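Bifunctional dTDP-4-dehydrorhamnose 3,5-epimerase/dTDP-4-dehydrorhamnose reductase (Arabidopsis thaliana, PDB 4QQR) catalyses the epimerization of dTDP-4-keto-6-deoxyglucose at C3' and C5' and the NADPH-dependent reduction that follows, yielding dTDP-beta-L-rhamnose. Local coordinates at residues V76-S81 with G141-K146; L233-D238 with F289-N294; L16-T21 with V53-S58; G22-L27 with E202-S207; F117-D120 with P124-S127. All blocks are in the same frame, centred on the assembly; numbering follows the deposited sequence.

Contacts 3 and 4 are the buried ones and belong to the Rossmann core: strand 14-18 runs directly into helix 23-34, and the two contacts touch where Ile17 packs on Gly25. Contact 3 combines aliphatic packing with a hydrogen bond, whereas contact 4 is aliphatic between its helices, with a sulfate at the probable NADPH end. Contact 2, partly buried, joins two late helices through an aromatic ring and a methionine; Phe289 packs on Glu202 of contact 4. Contacts 1 and 5 are at the surface. Both use aromatic side chains; contact 1 holds zinc ligands and reaches helix 143-155, while in contact 5, in the long loop leading to that helix, Asp120 bonds the zinc ligand His123.

Contact 1: V76-S81 with G141-K146; sequences VDWCES and GSFYSK. With ZN (zinc ion), chain E.
An aromatic cluster of Trp78, Phe143 and Tyr144 joins the loop before helix 80-103 to the first turn of helix 143-155. Trp78 is the middle member. Its six-membered ring lies under Phe143, whose CD2 sits over one face toward the rim, 3.6 Å from Trp78 CE3; the planes are 51° apart, an oblique meeting. Tyr144 meets the indole rim to rim, its CD1 being 3.6 Å from Trp78 CH2 and its CB 3.7 Å from Trp78 CZ2. Phe143 and Tyr144 both carry CG opposite the backbone N (chi1 167° and -169°), which throws both rings off the helix start toward the indole. A broad, flat tryptophan suits a place with two aromatic neighbours. With an alanine here, both rings would probably lose their shared partner and the loop its tie to the helix. On either side of Trp78, Asp77 and Cys79 bind a zinc ion that His82 also holds, and Phe143 packs against Asn157 of the second subunit. Ser142 is the N-cap of helix 143-155. The sequence from Tyr144 onward matches the YxxxK motif of the short-chain dehydrogenase/reductase superfamily.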
# COMPACT_ATOMS: atom_id res chain seq x y z
N VAL A 76 3.36 -10.68 16.63
CA VAL A 76 2.29 -11.63 16.91
C VAL A 76 2.10 -12.51 15.68
O VAL A 76 2.93 -12.49 14.77
CB VAL A 76 0.96 -10.91 17.22
CG1 VAL A 76 0.58 -11.10 18.68
CG2 VAL A 76 1.07 -9.43 16.87
N ASP A 77 1.02 -13.28 15.64
CA ASP A 77 0.74 -14.10 14.47
C ASP A 77 0.25 -13.23 13.32
O ASP A 77 -0.30 -12.16 13.54
CB ASP A 77 -0.30 -15.16 14.80
CG ASP A 77 -1.59 -14.57 15.33
OD1 ASP A 77 -1.73 -14.47 16.57
OD2 ASP A 77 -2.46 -14.19 14.52
N TRP A 78 0.45 -13.71 12.10
CA TRP A 78 -0.07 -13.01 10.93
C TRP A 78 -1.30 -13.65 10.29
O TRP A 78 -1.33 -13.98 9.10
CB TRP A 78 1.06 -12.79 9.92
CG TRP A 78 2.08 -11.84 10.45
CD1 TRP A 78 3.39 -12.12 10.74
CD2 TRP A 78 1.88 -10.47 10.80
NE1 TRP A 78 4.02 -10.99 11.23
CE2 TRP A 78 3.11 -9.96 11.28
CE3 TRP A 78 0.77 -9.62 10.76
CZ2 TRP A 78 3.26 -8.64 11.70
CZ3 TRP A 78 0.92 -8.31 11.18
CH2 TRP A 78 2.16 -7.83 11.65
N CYS A 79 -2.35 -13.79 11.09
CA CYS A 79 -3.62 -14.19 10.54
C CYS A 79 -4.31 -12.99 9.89
O CYS A 79 -3.82 -11.85 9.94
CB CYS A 79 -4.51 -14.79 11.63
SG CYS A 79 -5.47 -13.55 12.53
N GLU A 80 -5.46 -13.25 9.28
CA GLU A 80 -6.19 -12.19 8.61
C GLU A 80 -6.55 -11.03 9.53
O GLU A 80 -6.22 -9.88 9.21
CB GLU A 80 -7.40 -12.76 7.88
CG GLU A 80 -6.96 -13.69 6.77
CD GLU A 80 -8.11 -14.36 6.08
OE1 GLU A 80 -9.28 -14.02 6.40
OE2 GLU A 80 -7.85 -15.24 5.23
N SER A 81 -7.17 -11.31 10.67
CA SER A 81 -7.53 -10.26 11.62
C SER A 81 -6.32 -9.41 12.03
O SER A 81 -6.45 -8.22 12.29
CB SER A 81 -8.22 -10.81 12.88
OG SER A 81 -9.19 -11.79 12.57
N GLY A 141 9.57 -10.65 1.64
CA GLY A 141 8.85 -11.91 1.63
C GLY A 141 7.68 -11.80 2.57
O GLY A 141 6.52 -11.92 2.15
N SER A 142 7.96 -11.53 3.84
CA SER A 142 6.92 -11.54 4.88
C SER A 142 5.93 -10.36 4.76
O SER A 142 6.27 -9.30 4.23
CB SER A 142 7.55 -11.60 6.28
OG SER A 142 7.81 -10.30 6.81
N PHE A 143 4.72 -10.58 5.26
CA PHE A 143 3.66 -9.56 5.20
C PHE A 143 4.05 -8.21 5.80
O PHE A 143 3.91 -7.17 5.16
CB PHE A 143 2.40 -10.07 5.90
CG PHE A 143 1.38 -8.99 6.16
CD1 PHE A 143 0.51 -8.58 5.15
CD2 PHE A 143 1.31 -8.36 7.41
CE1 PHE A 143 -0.43 -7.59 5.38
CE2 PHE A 143 0.38 -7.37 7.66
CZ PHE A 143 -0.50 -6.98 6.64
N TYR A 144 4.52 -8.24 7.04
CA TYR A 144 4.91 -7.02 7.71
C TYR A 144 5.90 -6.24 6.84
O TYR A 144 5.74 -5.04 6.61
CB TYR A 144 5.49 -7.30 9.10
CG TYR A 144 5.64 -6.02 9.90
CD1 TYR A 144 4.52 -5.37 10.38
CD2 TYR A 144 6.89 -5.46 10.12
CE1 TYR A 144 4.64 -4.19 11.08
CE2 TYR A 144 7.02 -4.28 10.82
CZ TYR A 144 5.89 -3.64 11.29
OH TYR A 144 5.98 -2.46 12.00
N SER A 145 6.90 -6.95 6.33
CA SER A 145 7.96 -6.36 5.53
C SER A 145 7.47 -5.74 4.22
O SER A 145 7.87 -4.63 3.85
CB SER A 145 9.01 -7.42 5.21
OG SER A 145 10.28 -6.83 5.32
N LYS A 146 6.62 -6.46 3.51
CA LYS A 146 6.10 -5.98 2.24
C LYS A 146 5.24 -4.75 2.51
O LYS A 146 5.31 -3.75 1.78
CB LYS A 146 5.30 -7.08 1.55
CG LYS A 146 5.28 -6.99 0.03
CD LYS A 146 4.47 -8.14 -0.58
CE LYS A 146 4.72 -9.46 0.18
NZ LYS A 146 5.17 -10.55 -0.72
ZN ZN E . -3.90 -13.32 14.57

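Contact 2: L233-D238 with F289-N294; sequences LEMYRD and FVFEPN
Met235 and Phe291 make a Met-aromatic contact between helix 229-239 and helix 282-291, away from the annotated sites of the enzyme. The CH-pi part is the closer one. Met235 CB stands over one face of the phenyl ring, 3.8 Å from the Phe291 centroid and 21° off the ring normal, with Phe291 CE2 as its nearest carbon. The sulfur part is more oblique: Met235 SD is 4.7 Å from the Phe291 centroid, lying by the CE2 and CD2 side of the ring. Beyond CG the methionine chain is extended, and from SD onward it leads away, so the long, flexible residue covers the ring face with its base while the sulfur lies obliquely by the rim. Van der Waals packing against the backbone completes the contact, since Phe291 CE1 is 3.8 Å from Tyr236 N. With CG beside its own backbone N (chi1 -66°), Phe291 drives its ring straight at the neighbouring helix, a fitting place for a large buried apolar group; Ile181 and Leu286 pack on it too. The tyrosine ring turns elsewhere, meeting Phe244 edge-to-face. A salt bridge lies within helix 229-239, apart from the ring contact: Arg237 grips the next residue side-on, Arg237 NE reaching Asp238 OD1 at 2.6 Å while Arg237 NH2 bonds to Asp238 OD2 at 3.3 Å, close to the guanidinium plane.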
# COMPACT_ATOMS: atom_id res chain seq x y z
N LEU A 233 26.36 -8.58 23.92
CA LEU A 233 26.33 -9.43 25.12
C LEU A 233 27.61 -9.30 25.94
O LEU A 233 27.57 -9.31 27.17
CB LEU A 233 26.06 -10.90 24.76
CG LEU A 233 24.63 -11.49 24.82
CD1 LEU A 233 23.55 -10.42 24.87
CD2 LEU A 233 24.34 -12.45 23.68
N GLU A 234 28.75 -9.17 25.25
CA GLU A 234 30.03 -8.98 25.94
C GLU A 234 30.00 -7.69 26.74
O GLU A 234 30.44 -7.65 27.88
CB GLU A 234 31.20 -8.94 24.94
CG GLU A 234 31.52 -10.26 24.26
CD GLU A 234 32.12 -10.05 22.89
OE1 GLU A 234 32.27 -11.04 22.15
OE2 GLU A 234 32.43 -8.88 22.54
N MET A 235 29.46 -6.63 26.13
CA MET A 235 29.29 -5.37 26.84
C MET A 235 28.28 -5.48 27.98
O MET A 235 28.43 -4.82 29.01
CB MET A 235 28.86 -4.26 25.88
CG MET A 235 29.87 -3.99 24.80
SD MET A 235 29.35 -2.58 23.81
CE MET A 235 30.63 -2.58 22.56
N TYR A 236 27.25 -6.29 27.80
CA TYR A 236 26.31 -6.54 28.88
C TYR A 236 27.06 -7.13 30.07
O TYR A 236 26.90 -6.68 31.21
CB TYR A 236 25.22 -7.52 28.42
CG TYR A 236 24.10 -7.65 29.42
CD1 TYR A 236 23.14 -6.65 29.54
CD2 TYR A 236 24.01 -8.76 30.25
CE1 TYR A 236 22.12 -6.76 30.45
CE2 TYR A 236 22.98 -8.88 31.18
CZ TYR A 236 22.04 -7.87 31.27
OH TYR A 236 21.01 -7.96 32.18
N ARG A 237 27.89 -8.13 29.76
CA ARG A 237 28.64 -8.89 30.74
C ARG A 237 29.61 -8.02 31.53
O ARG A 237 29.64 -8.11 32.76
CB ARG A 237 29.40 -10.03 30.07
CG ARG A 237 30.28 -10.84 31.01
CD ARG A 237 31.39 -11.54 30.23
NE ARG A 237 32.13 -10.59 29.40
CZ ARG A 237 32.76 -10.91 28.27
NH1 ARG A 237 32.75 -12.17 27.84
NH2 ARG A 237 33.40 -9.98 27.57
N ASP A 238 30.38 -7.19 30.86
CA ASP A 238 31.43 -6.46 31.57
C ASP A 238 30.88 -5.23 32.26
O ASP A 238 31.51 -4.68 33.16
CB ASP A 238 32.58 -6.03 30.64
CG ASP A 238 33.17 -7.18 29.86
OD1 ASP A 238 33.13 -8.33 30.35
OD2 ASP A 238 33.66 -6.92 28.74
N PHE A 289 25.64 5.98 26.18
CA PHE A 289 24.23 6.22 26.47
C PHE A 289 23.58 5.08 27.21
O PHE A 289 22.58 5.28 27.92
CB PHE A 289 23.43 6.49 25.20
CG PHE A 289 23.75 7.80 24.55
CD1 PHE A 289 23.12 8.96 24.99
CD2 PHE A 289 24.67 7.88 23.52
CE1 PHE A 289 23.41 10.17 24.40
CE2 PHE A 289 24.97 9.08 22.93
CZ PHE A 289 24.34 10.23 23.36
N VAL A 290 24.11 3.88 27.03
CA VAL A 290 23.43 2.70 27.54
C VAL A 290 24.17 2.03 28.69
O VAL A 290 23.63 1.92 29.79
CB VAL A 290 23.11 1.69 26.42
CG1 VAL A 290 22.41 0.47 26.99
CG2 VAL A 290 22.24 2.35 25.36
N PHE A 291 25.42 1.63 28.45
CA PHE A 291 26.16 0.82 29.41
C PHE A 291 26.84 1.57 30.58
O PHE A 291 26.73 1.15 31.73
CB PHE A 291 27.16 -0.07 28.67
CG PHE A 291 26.51 -1.12 27.81
CD1 PHE A 291 25.77 -2.15 28.38
CD2 PHE A 291 26.65 -1.09 26.43
CE1 PHE A 291 25.18 -3.12 27.59
CE2 PHE A 291 26.05 -2.07 25.63
CZ PHE A 291 25.31 -3.08 26.22
N GLU A 292 27.56 2.66 30.29
CA GLU A 292 28.20 3.45 31.35
C GLU A 292 27.26 4.04 32.42
O GLU A 292 27.59 4.01 33.60
CB GLU A 292 29.12 4.54 30.79
CG GLU A 292 30.50 4.05 30.44
CD GLU A 292 31.37 5.15 29.86
OE1 GLU A 292 30.85 6.28 29.71
OE2 GLU A 292 32.56 4.89 29.54
N PRO A 293 26.08 4.57 32.01
CA PRO A 293 25.20 5.05 33.09
C PRO A 293 24.33 3.92 33.65
O PRO A 293 23.25 4.16 34.20
CB PRO A 293 24.33 6.10 32.38
CG PRO A 293 24.25 5.62 30.96
CD PRO A 293 25.57 4.92 30.67
N ASN A 294 24.80 2.69 33.51
CA ASN A 294 24.13 1.55 34.11
C ASN A 294 25.10 0.61 34.86
O ASN A 294 24.74 -0.53 35.16
CB ASN A 294 23.33 0.79 33.05
CG ASN A 294 21.89 1.27 32.96
OD1 ASN A 294 21.49 2.21 33.65
ND2 ASN A 294 21.11 0.63 32.11

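Contact 3: L16-T21 with V53-S58; sequences LIYGKT and VADIES
Strand 16-18 and helix 53-58 run nearly antiparallel, their axes 10.3 Å apart at closest and 150° between directions, with Leu16 and Ile56 nearest in the backbone. This is Rossmann packing: helix 49-59 belongs to the beta-alpha-beta crossover from strand 38-41 to strand 63-66, which flank strand 14-18 in the sheet. Leucine and isoleucine suit the buried interface, where Leu16 CD2 meets Ile56 CD1 at 3.6 Å and lies 4.1 Å from Asp55 CB. The side chains of Leu16 and Ile56 cross at about a right angle. One polar link is set among them. Tyr18, with CG beside its backbone N (chi1 -76°), extends its ring until the hydroxyl reaches the helix and donates to the carboxylate of Asp55. A phenylalanine in its place would probably cost the buried carboxylate one of its donors and weaken the tie between strand and helix. Just after the strand, Gly19 has backbone angles that call for glycine, and it opens the GxxGxxG sequence of the nucleotide-binding turn. The ring and carboxylate planes are nearly parallel; Asp55 OD2 accepts from Gly44 N as well, and takes Tyr18 OH on its anti side, 29° out of the carboxylate plane, at 2.7 Å.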
# COMPACT_ATOMS: atom_id res chain seq x y z
N LEU A 16 2.13 17.73 18.03
CA LEU A 16 1.09 16.72 18.11
C LEU A 16 1.77 15.37 17.94
O LEU A 16 2.50 15.15 16.98
CB LEU A 16 0.01 16.94 17.04
CG LEU A 16 -1.17 15.95 17.01
CD1 LEU A 16 -1.92 15.94 18.34
CD2 LEU A 16 -2.13 16.25 15.85
N ILE A 17 1.57 14.47 18.91
CA ILE A 17 2.22 13.17 18.88
C ILE A 17 1.19 12.05 18.86
O ILE A 17 0.21 12.09 19.60
CB ILE A 17 3.18 13.00 20.08
CG1 ILE A 17 4.24 14.11 20.06
CG2 ILE A 17 3.82 11.63 20.06
CD1 ILE A 17 5.09 14.20 21.33
N TYR A 18 1.40 11.06 18.00
CA TYR A 18 0.52 9.89 17.97
C TYR A 18 1.23 8.66 18.50
O TYR A 18 2.37 8.39 18.14
CB TYR A 18 -0.09 9.68 16.57
CG TYR A 18 -1.20 10.67 16.29
CD1 TYR A 18 -0.93 11.88 15.67
CD2 TYR A 18 -2.50 10.41 16.71
CE1 TYR A 18 -1.94 12.81 15.44
CE2 TYR A 18 -3.52 11.33 16.49
CZ TYR A 18 -3.23 12.53 15.85
OH TYR A 18 -4.23 13.44 15.63
N GLY A 19 0.55 7.94 19.39
CA GLY A 19 1.10 6.75 20.02
C GLY A 19 1.63 6.92 21.44
O GLY A 19 2.77 6.54 21.71
N LYS A 20 0.82 7.45 22.37
CA LYS A 20 1.27 7.52 23.77
C LYS A 20 1.42 6.11 24.36
O LYS A 20 2.29 5.85 25.20
CB LYS A 20 0.35 8.39 24.65
CG LYS A 20 -1.02 7.82 25.00
CD LYS A 20 -1.76 8.72 26.01
CE LYS A 20 -0.90 8.98 27.25
NZ LYS A 20 -1.55 9.82 28.32
N THR A 21 0.56 5.22 23.90
CA THR A 21 0.60 3.80 24.25
C THR A 21 2.00 3.19 24.10
O THR A 21 2.41 2.40 24.93
CB THR A 21 -0.40 3.03 23.35
OG1 THR A 21 -1.74 3.24 23.83
CG2 THR A 21 -0.09 1.53 23.32
N VAL A 53 -8.53 15.37 11.86
CA VAL A 53 -8.81 16.76 11.51
C VAL A 53 -9.16 17.58 12.76
O VAL A 53 -8.77 18.74 12.89
CB VAL A 53 -9.94 16.91 10.44
CG1 VAL A 53 -10.14 18.37 10.04
CG2 VAL A 53 -9.62 16.10 9.20
N ALA A 54 -9.87 16.95 13.69
CA ALA A 54 -10.27 17.59 14.94
C ALA A 54 -9.07 17.92 15.83
O ALA A 54 -8.93 19.04 16.35
CB ALA A 54 -11.27 16.72 15.67
N ASP A 55 -8.21 16.92 16.01
CA ASP A 55 -6.95 17.10 16.73
C ASP A 55 -6.14 18.27 16.20
O ASP A 55 -5.62 19.06 16.99
CB ASP A 55 -6.10 15.82 16.65
CG ASP A 55 -6.72 14.65 17.38
OD1 ASP A 55 -7.92 14.73 17.73
OD2 ASP A 55 -6.01 13.65 17.60
N ILE A 56 -6.00 18.39 14.88
CA ILE A 56 -5.16 19.45 14.32
C ILE A 56 -5.74 20.83 14.65
O ILE A 56 -5.00 21.77 14.93
CB ILE A 56 -4.96 19.34 12.80
CG1 ILE A 56 -4.51 17.93 12.40
CG2 ILE A 56 -4.00 20.42 12.30
CD1 ILE A 56 -3.09 17.63 12.66
N GLU A 57 -7.06 20.93 14.62
CA GLU A 57 -7.69 22.21 14.93
C GLU A 57 -7.71 22.52 16.44
O GLU A 57 -7.50 23.66 16.85
CB GLU A 57 -9.09 22.29 14.32
CG GLU A 57 -9.08 21.94 12.83
CD GLU A 57 -10.11 22.73 12.04
OE1 GLU A 57 -9.98 23.97 11.99
OE2 GLU A 57 -11.03 22.10 11.46
N SER A 58 -7.93 21.48 17.24
CA SER A 58 -7.89 21.60 18.69
C SER A 58 -6.50 21.95 19.23
O SER A 58 -6.37 22.82 20.09
CB SER A 58 -8.41 20.31 19.33
OG SER A 58 -8.34 20.36 20.73

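Contact 4: G22-L27 with E202-S207; sequences GWIGGL and ELLPIS. With SO4 (sulfate ion), chain H.
Leu204 reaches from helix 200-212 to helix 23-34, where Ile24 and Leu27 receive it. Its CB points toward that helix, and with CG beside the backbone N (chi1 -77°) and CD1 continuing the extended line from CA, the branch at CG sends both methyls across. CD1 goes furthest, into the angle between the two receiving side chains: it lies 3.8 Å from Leu27 CB and 4.0 Å from Leu27 CD1, and it is also 4.0 Å from Ile24 CG2. The second methyl, CD2, turns to Ile24 alone, at 4.0 Å from its CG2. Leu204 crosses Leu27 at about a right angle and Ile24 obliquely, so one forked leucine fills a site made by residues a helical turn apart. Behind it, Ser207 OG donates to Leu204 O at 2.8 Å and bonds to Tyr111 OH, while Pro205 interrupts the helix bonding and kinks it.

At its N-terminal end, helix 23-34 begins at the GxxGxxG turn, with Gly22 as N-cap. A sulfate, probably from the crystallisation liquor, accepts from Trp23 N and is bonded to Thr71 OG1. Trp23, Ile24 and Thr71 probably bind NADPH, as in related enzymes. The chemistry is thus divided: aliphatic contacts place the helix against its neighbour, while its N-terminal amide is available to an anion, as would be consistent with a nucleotide cofactor site.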
# COMPACT_ATOMS: atom_id res chain seq x y z
N GLY A 22 2.72 3.58 23.05
CA GLY A 22 3.92 2.86 22.65
C GLY A 22 5.25 3.32 23.22
O GLY A 22 5.31 4.27 24.00
N TRP A 23 6.33 2.65 22.82
CA TRP A 23 7.64 2.90 23.39
C TRP A 23 8.16 4.30 23.02
O TRP A 23 8.33 5.16 23.89
CB TRP A 23 8.62 1.79 22.98
CG TRP A 23 9.98 1.80 23.69
CD1 TRP A 23 10.33 2.53 24.79
CD2 TRP A 23 11.15 1.04 23.33
NE1 TRP A 23 11.63 2.27 25.14
CE2 TRP A 23 12.16 1.37 24.26
CE3 TRP A 23 11.43 0.12 22.32
CZ2 TRP A 23 13.43 0.81 24.20
CZ3 TRP A 23 12.70 -0.43 22.26
CH2 TRP A 23 13.69 -0.08 23.19
N ILE A 24 8.41 4.52 21.73
CA ILE A 24 8.89 5.82 21.24
C ILE A 24 7.96 7.01 21.57
O ILE A 24 8.41 8.08 22.01
CB ILE A 24 9.18 5.72 19.73
CG1 ILE A 24 10.41 4.86 19.50
CG2 ILE A 24 9.39 7.11 19.10
CD1 ILE A 24 10.76 4.68 18.03
N GLY A 25 6.66 6.82 21.34
CA GLY A 25 5.67 7.86 21.60
C GLY A 25 5.67 8.31 23.05
O GLY A 25 5.53 9.50 23.35
N GLY A 26 5.82 7.34 23.95
CA GLY A 26 5.99 7.62 25.36
C GLY A 26 7.28 8.37 25.63
O GLY A 26 7.28 9.33 26.41
N LEU A 27 8.36 7.95 24.99
CA LEU A 27 9.67 8.58 25.20
C LEU A 27 9.68 10.01 24.70
O LEU A 27 10.25 10.90 25.34
CB LEU A 27 10.78 7.77 24.53
CG LEU A 27 11.02 6.41 25.19
CD1 LEU A 27 12.15 5.67 24.49
CD2 LEU A 27 11.29 6.56 26.71
N GLU A 202 20.02 8.58 22.15
CA GLU A 202 20.71 9.57 21.32
C GLU A 202 19.86 10.05 20.13
O GLU A 202 19.80 11.25 19.85
CB GLU A 202 22.03 9.02 20.80
CG GLU A 202 22.77 9.99 19.90
CD GLU A 202 24.04 9.40 19.32
OE1 GLU A 202 24.19 8.16 19.39
OE2 GLU A 202 24.89 10.16 18.80
N LEU A 203 19.20 9.11 19.46
CA LEU A 203 18.54 9.38 18.18
C LEU A 203 17.18 10.07 18.31
O LEU A 203 16.82 10.91 17.47
CB LEU A 203 18.41 8.10 17.36
CG LEU A 203 19.44 7.86 16.25
CD1 LEU A 203 19.62 9.13 15.43
CD2 LEU A 203 20.75 7.41 16.82
N LEU A 204 16.42 9.74 19.35
CA LEU A 204 15.14 10.40 19.57
C LEU A 204 15.24 11.92 19.76
O LEU A 204 14.45 12.67 19.20
CB LEU A 204 14.33 9.75 20.69
CG LEU A 204 13.65 8.45 20.25
CD1 LEU A 204 12.60 7.98 21.25
CD2 LEU A 204 13.03 8.64 18.88
N PRO A 205 16.22 12.38 20.55
CA PRO A 205 16.40 13.84 20.57
C PRO A 205 16.64 14.45 19.18
O PRO A 205 16.02 15.46 18.85
CB PRO A 205 17.61 14.01 21.48
CG PRO A 205 17.49 12.87 22.43
CD PRO A 205 16.99 11.72 21.62
N ILE A 206 17.51 13.83 18.39
CA ILE A 206 17.81 14.26 17.02
C ILE A 206 16.56 14.36 16.16
O ILE A 206 16.41 15.27 15.36
CB ILE A 206 18.84 13.30 16.36
CG1 ILE A 206 20.26 13.59 16.90
CG2 ILE A 206 18.77 13.37 14.82
CD1 ILE A 206 21.26 12.48 16.68
N SER A 207 15.63 13.43 16.34
CA SER A 207 14.40 13.48 15.57
C SER A 207 13.57 14.71 15.93
O SER A 207 12.93 15.29 15.04
CB SER A 207 13.59 12.17 15.69
OG SER A 207 12.95 12.05 16.94
S SO4 H . 5.33 -0.61 21.01
O1 SO4 H . 6.43 -1.32 20.33
O2 SO4 H . 4.22 -0.51 20.06
O3 SO4 H . 5.78 0.73 21.40
O4 SO4 H . 4.90 -1.32 22.23

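Contact 5: F117-D120 with P124-S127; sequences FEYD and PLGS
Two first torsions bring Tyr119 and Leu125 together: the tyrosine CG lies beside the backbone N (chi1 -75°), carrying the ring toward the turn at Pro124 to Ser127, and the leucine CG lies opposite its backbone N (chi1 164°), carrying its branch obliquely across that ring. Leu125 CA stands over one face of the phenol, 3.8 Å from the Tyr119 ring centroid and 16° off the normal, a CH-pi contact. Further out, Leu125 CD1 is 3.8 Å from Tyr119 CE2. The ring is wide enough to cover both backbone and side chain, and its hydroxyl bonds to Pro194 O. The segment 124-127 is a type II beta turn; its third place needs glycine, and Gly126 supplies it. Two donors close it on Pro124 O: Ser127 N at 3.1 Å and Ser127 OG at 2.9 Å, the hydroxyl meeting a lone pair in the carbonyl plane. Pro124 N comes close to Asp120 O but has no hydrogen to give. Asp120 OD2 bonds to Gly122 N and to His123 ND1. Since His123 is a zinc ligand, the aspartate is probably a second-shell residue orienting it, so apolar cover and polar bonds together would fix this surface loop beside the metal.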
# COMPACT_ATOMS: atom_id res chain seq x y z
N PHE A 117 15.23 -4.35 4.49
CA PHE A 117 16.38 -4.55 3.65
C PHE A 117 17.10 -5.81 4.11
O PHE A 117 16.93 -6.26 5.25
CB PHE A 117 17.28 -3.33 3.70
CG PHE A 117 16.83 -2.20 2.81
CD1 PHE A 117 17.15 -2.18 1.46
CD2 PHE A 117 16.09 -1.14 3.33
CE1 PHE A 117 16.74 -1.14 0.64
CE2 PHE A 117 15.68 -0.10 2.50
CZ PHE A 117 16.01 -0.11 1.15
N GLU A 118 17.91 -6.39 3.23
CA GLU A 118 18.65 -7.61 3.59
C GLU A 118 20.01 -7.71 2.87
O GLU A 118 20.13 -7.32 1.71
CB GLU A 118 17.80 -8.84 3.28
CG GLU A 118 18.45 -10.15 3.64
CD GLU A 118 17.62 -11.35 3.25
OE1 GLU A 118 16.90 -11.28 2.23
OE2 GLU A 118 17.68 -12.36 3.99
N TYR A 119 21.02 -8.21 3.58
CA TYR A 119 22.33 -8.45 2.99
C TYR A 119 22.21 -9.17 1.63
O TYR A 119 21.55 -10.21 1.53
CB TYR A 119 23.23 -9.24 3.95
CG TYR A 119 23.78 -8.45 5.13
CD1 TYR A 119 24.45 -7.24 4.94
CD2 TYR A 119 23.62 -8.90 6.44
CE1 TYR A 119 24.95 -6.51 6.01
CE2 TYR A 119 24.11 -8.18 7.52
CZ TYR A 119 24.78 -6.99 7.30
OH TYR A 119 25.27 -6.28 8.38
N ASP A 120 22.82 -8.60 0.59
CA ASP A 120 22.76 -9.16 -0.76
C ASP A 120 24.09 -9.06 -1.53
O ASP A 120 25.10 -8.59 -0.99
CB ASP A 120 21.62 -8.54 -1.57
CG ASP A 120 21.85 -7.06 -1.89
OD1 ASP A 120 20.92 -6.43 -2.45
OD2 ASP A 120 22.93 -6.50 -1.59
N PRO A 124 26.99 -6.94 0.66
CA PRO A 124 27.21 -8.23 1.34
C PRO A 124 27.51 -8.11 2.83
O PRO A 124 28.00 -7.08 3.29
CB PRO A 124 28.40 -8.83 0.59
CG PRO A 124 29.11 -7.65 -0.05
CD PRO A 124 28.11 -6.55 -0.23
N LEU A 125 27.19 -9.17 3.57
CA LEU A 125 27.53 -9.27 4.98
C LEU A 125 29.03 -9.05 5.17
O LEU A 125 29.85 -9.76 4.57
CB LEU A 125 27.13 -10.65 5.49
CG LEU A 125 27.71 -11.14 6.82
CD1 LEU A 125 27.26 -10.23 7.98
CD2 LEU A 125 27.33 -12.61 7.08
N GLY A 126 29.39 -8.05 5.97
CA GLY A 126 30.78 -7.77 6.29
C GLY A 126 31.47 -6.74 5.40
O GLY A 126 32.60 -6.34 5.67
N SER A 127 30.78 -6.29 4.35
CA SER A 127 31.38 -5.40 3.36
C SER A 127 31.49 -3.94 3.79
O SER A 127 32.21 -3.16 3.17
CB SER A 127 30.59 -5.45 2.06
OG SER A 127 29.34 -4.79 2.21